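Local coordinates for protein beta-N-acetylhexosaminidase (Thermotoga neapolitana, PDB 5BZA) that probably hydrolyses terminal non-reducing N-acetyl-D-hexosamine residues from N-acetyl-beta-D-hexosaminides, as a member of glycoside hydrolase family 3, at residues T168-S172 / H173-P177; L243-A246 / M247-A251. All blocks are in the same frame, centred on the assembly; numbering follows the deposited sequence.

Interaction 1: T168-S172 / H173-P177; sequences TADDS and HYLLP. With CD (cadmium ion), chain O.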
# COMPACT_ATOMS: atom_id res chain seq x y z
N THR B 168 -14.67 23.35 -19.69
CA THR B 168 -15.92 22.77 -20.13
C THR B 168 -16.61 22.09 -18.95
O THR B 168 -15.94 21.60 -18.03
CB THR B 168 -15.71 21.74 -21.24
OG1 THR B 168 -16.94 21.05 -21.49
CG2 THR B 168 -14.66 20.72 -20.81
N ALA B 169 -17.94 22.09 -18.95
CA ALA B 169 -18.69 21.42 -17.88
C ALA B 169 -18.98 19.98 -18.27
O ALA B 169 -19.31 19.14 -17.43
CB ALA B 169 -19.99 22.16 -17.57
N ASP B 170 -18.79 19.69 -19.55
CA ASP B 170 -19.07 18.37 -20.10
C ASP B 170 -17.95 17.34 -19.92
O ASP B 170 -16.76 17.67 -19.87
CB ASP B 170 -19.43 18.53 -21.56
CG ASP B 170 -20.82 19.11 -21.73
OD1 ASP B 170 -21.72 18.68 -20.99
OD2 ASP B 170 -20.99 20.02 -22.57
N ASP B 171 -18.38 16.09 -19.82
CA ASP B 171 -17.51 14.94 -19.58
C ASP B 171 -17.30 14.06 -20.82
O ASP B 171 -18.26 13.52 -21.36
CB ASP B 171 -18.15 14.14 -18.43
CG ASP B 171 -17.28 13.02 -17.93
OD1 ASP B 171 -16.80 12.24 -18.79
OD2 ASP B 171 -17.10 12.93 -16.69
N SER B 172 -16.04 13.82 -21.21
CA SER B 172 -15.77 13.04 -22.44
C SER B 172 -16.30 11.61 -22.41
O SER B 172 -16.38 10.98 -23.48
CB SER B 172 -14.26 12.94 -22.75
OG SER B 172 -13.55 14.14 -22.55
N HIS B 173 -16.60 11.05 -21.23
CA HIS B 173 -17.18 9.70 -21.20
C HIS B 173 -18.65 9.76 -21.70
O HIS B 173 -19.18 8.76 -22.21
CB HIS B 173 -17.12 9.05 -19.80
CG HIS B 173 -15.75 8.54 -19.41
ND1 HIS B 173 -14.77 9.35 -18.90
CD2 HIS B 173 -15.20 7.30 -19.51
CE1 HIS B 173 -13.68 8.64 -18.66
NE2 HIS B 173 -13.91 7.39 -19.03
N TYR B 174 -19.28 10.93 -21.60
CA TYR B 174 -20.70 11.05 -21.97
C TYR B 174 -20.93 11.69 -23.37
O TYR B 174 -21.74 11.21 -24.17
CB TYR B 174 -21.45 11.84 -20.88
CG TYR B 174 -21.26 11.23 -19.49
CD1 TYR B 174 -21.11 9.85 -19.32
CD2 TYR B 174 -21.25 12.03 -18.34
CE1 TYR B 174 -20.94 9.28 -18.06
CE2 TYR B 174 -21.08 11.47 -17.07
CZ TYR B 174 -20.92 10.09 -16.94
OH TYR B 174 -20.74 9.53 -15.69
N LEU B 175 -20.20 12.76 -23.69
CA LEU B 175 -20.32 13.42 -25.01
C LEU B 175 -19.01 14.13 -25.34
O LEU B 175 -18.05 14.10 -24.55
CB LEU B 175 -21.50 14.40 -25.05
CG LEU B 175 -21.61 15.31 -23.81
CD1 LEU B 175 -20.86 16.59 -24.03
CD2 LEU B 175 -23.07 15.63 -23.51
N LEU B 176 -18.96 14.75 -26.51
CA LEU B 176 -17.80 15.54 -26.89
C LEU B 176 -17.95 16.92 -26.26
O LEU B 176 -18.80 17.70 -26.67
CB LEU B 176 -17.69 15.62 -28.43
CG LEU B 176 -16.55 16.44 -29.04
CD1 LEU B 176 -15.23 15.89 -28.51
CD2 LEU B 176 -16.60 16.42 -30.60
N PRO B 177 -17.12 17.23 -25.25
CA PRO B 177 -17.29 18.56 -24.65
C PRO B 177 -16.74 19.63 -25.58
O PRO B 177 -16.03 19.32 -26.54
CB PRO B 177 -16.49 18.48 -23.34
CG PRO B 177 -16.23 16.99 -23.13
CD PRO B 177 -16.13 16.43 -24.50
CD CD O . -15.60 10.78 -16.91
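The backbone oxygen of D171 takes two amide protons from the turn that follows it. Y174 N reaches D171 O at 2.8 Å, from above the carbonyl plane, and L175 N meets D171 O at 3.1 Å in a straighter bond of 167°. The side chain of the same residue grips one amide more: H173 N lies 2.7 Å from D171 OD1, nearly along the C-O axis, which forms an Asx turn. D171 CG stands opposite the backbone N of D171 (chi1 -172°), which swings the carboxylate toward H173 N and the cadmium ion.

The metal is held by both carboxylate oxygens, D171 OD2 being 2.6 Å from it, and by H173 ND1, also at 2.6 Å. D171 OD1 sits in the plane of the imidazole, at its edge, and also over one face of the Y174 ring. S172, the residue between the two ligands in sequence, hydrogen-bonds through OG to H165 NE2, tying the turn to the preceding part of the loop.

Farther back the contact is by van der Waals packing. P177 CB packs against D170 CB, and T168 OG1 makes a close polar-to-carbon approach of 3.2 Å to P177 CB, while L175 CD1 sits over the face of the D170 carboxylate, 3.4 Å from D170 CG. T168 OG1 accepts from D170 N at 3.0 Å, an ST turn. Two closely spaced turns, with an aspartate and a histidine two residues apart chelating one cadmium ion, make this a metal site on the loop after strand 156-162 of the family 3 barrel.

Interaction 2: L243-A246 / M247-A251; sequences LSDA and MEMKA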
# COMPACT_ATOMS: atom_id res chain seq x y z
N LEU B 243 -0.05 10.46 -26.38
CA LEU B 243 -1.10 9.44 -26.27
C LEU B 243 -2.48 10.00 -26.42
O LEU B 243 -2.75 11.08 -25.93
CB LEU B 243 -1.09 8.74 -24.89
CG LEU B 243 -0.23 7.57 -24.50
CD1 LEU B 243 1.22 7.86 -24.75
CD2 LEU B 243 -0.48 7.42 -23.01
N SER B 244 -3.38 9.23 -27.01
CA SER B 244 -4.78 9.60 -26.93
C SER B 244 -5.30 9.40 -25.52
O SER B 244 -4.78 8.56 -24.74
CB SER B 244 -5.61 8.78 -27.93
OG SER B 244 -5.85 7.45 -27.49
N ASP B 245 -6.36 10.12 -25.16
CA ASP B 245 -7.19 9.62 -24.07
C ASP B 245 -7.87 8.35 -24.65
O ASP B 245 -7.71 8.07 -25.84
CB ASP B 245 -8.22 10.65 -23.58
CG ASP B 245 -8.63 10.40 -22.14
OD1 ASP B 245 -8.31 9.29 -21.63
OD2 ASP B 245 -9.31 11.26 -21.51
N ALA B 246 -8.60 7.58 -23.85
CA ALA B 246 -9.09 6.26 -24.35
C ALA B 246 -10.05 6.43 -25.53
O ALA B 246 -11.06 7.11 -25.42
CB ALA B 246 -9.77 5.48 -23.24
N MET B 247 -9.72 5.80 -26.66
CA MET B 247 -10.47 6.04 -27.91
C MET B 247 -11.92 5.59 -27.87
O MET B 247 -12.74 6.09 -28.63
CB MET B 247 -9.79 5.34 -29.09
CG MET B 247 -8.54 6.01 -29.57
SD MET B 247 -8.81 7.68 -30.23
CE MET B 247 -7.17 7.96 -30.89
N GLU B 248 -12.23 4.63 -27.01
CA GLU B 248 -13.56 4.06 -26.94
C GLU B 248 -14.51 5.07 -26.32
O GLU B 248 -15.71 4.93 -26.44
CB GLU B 248 -13.59 2.75 -26.11
CG GLU B 248 -12.76 1.60 -26.71
CD GLU B 248 -11.37 1.53 -26.11
OE1 GLU B 248 -10.88 2.61 -25.68
OE2 GLU B 248 -10.78 0.41 -26.03
N MET B 249 -13.98 6.06 -25.61
CA MET B 249 -14.86 7.03 -25.00
C MET B 249 -15.84 7.70 -26.02
O MET B 249 -15.50 7.92 -27.19
CB MET B 249 -14.06 8.09 -24.26
CG MET B 249 -13.70 7.73 -22.83
SD MET B 249 -12.65 8.99 -22.04
CE MET B 249 -11.19 8.74 -22.91
N LYS B 250 -17.05 7.94 -25.56
CA LYS B 250 -18.18 8.32 -26.38
C LYS B 250 -17.88 9.58 -27.20
O LYS B 250 -18.27 9.68 -28.36
CB LYS B 250 -19.39 8.55 -25.47
CG LYS B 250 -20.34 7.37 -25.37
CD LYS B 250 -21.21 7.48 -24.11
CE LYS B 250 -22.08 6.25 -23.95
NZ LYS B 250 -22.77 5.95 -25.26
N ALA B 251 -17.16 10.52 -26.58
CA ALA B 251 -16.74 11.75 -27.25
C ALA B 251 -16.10 11.44 -28.58
O ALA B 251 -16.31 12.17 -29.57
CB ALA B 251 -15.79 12.55 -26.38
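A type I beta turn from A246 to M249 is closed by the backbone bond from M249 N to A246 O, 3.1 Å long and 157° at the hydrogen. The amide comes from above the carbonyl plane, and A246 O has a second donor in H210 NE2, so two groups hold this buried oxygen. M249 is also the N-cap residue of helix 250-253.

Further hydrogen bonds fix the approach to the turn. A246 N donates to D245 OD1 at 2.8 Å, meeting the carboxylate from above its plane. S244 OG donates to D245 O at 2.6 Å and accepts from L274 N, which links the loop to strand 273-275. Within the turn, E248 OE1 accepts from D276 N.

The apolar contacts come from two methionines. M247 bends at chi2 (-63°), which brings its CE methyl to 3.4 Å from S244 CB, a tight fit; helix 258-268 adds A261 and F265 around this side chain. M249 bends later, at chi3, and folds back beside A246, although the placement of its terminal methyl against D245 is doubtful.

D245 also binds a cadmium ion together with H161. With an alanine here the carboxylate is gone, which would probably leave the metal with H161 as its remaining protein ligand at this site and A246 N without its acceptor. The contact thus interleaves methionine packing with backbone and carboxylate hydrogen bonds; a single carboxylate serves both the backbone and a metal, and the hydrogen bond from A246 N probably limits the rotation of the metal-binding carboxylate.

Overall arrangement
Both contacts belong to loops of the family 3 barrel: interaction 1 follows strand 156-162, interaction 2 follows strand 241-243. Their centres are 12 Å apart and they touch directly. S172 O is probably hydrogen-bonded to A251 N at the start of helix 250-253, and H173 CE1 packs on M249 SD at 3.6 Å. Residues 243-251 are largely buried and rely on methionine packing and a closed turn, whereas 168-177 is only partly buried and keeps several side chains exposed. Each contributes to a cadmium site, but interaction 1 supplies D171 and H173, two residues apart, to its ion, while in interaction 2 D245 shares its ion with H161 from strand 156-162.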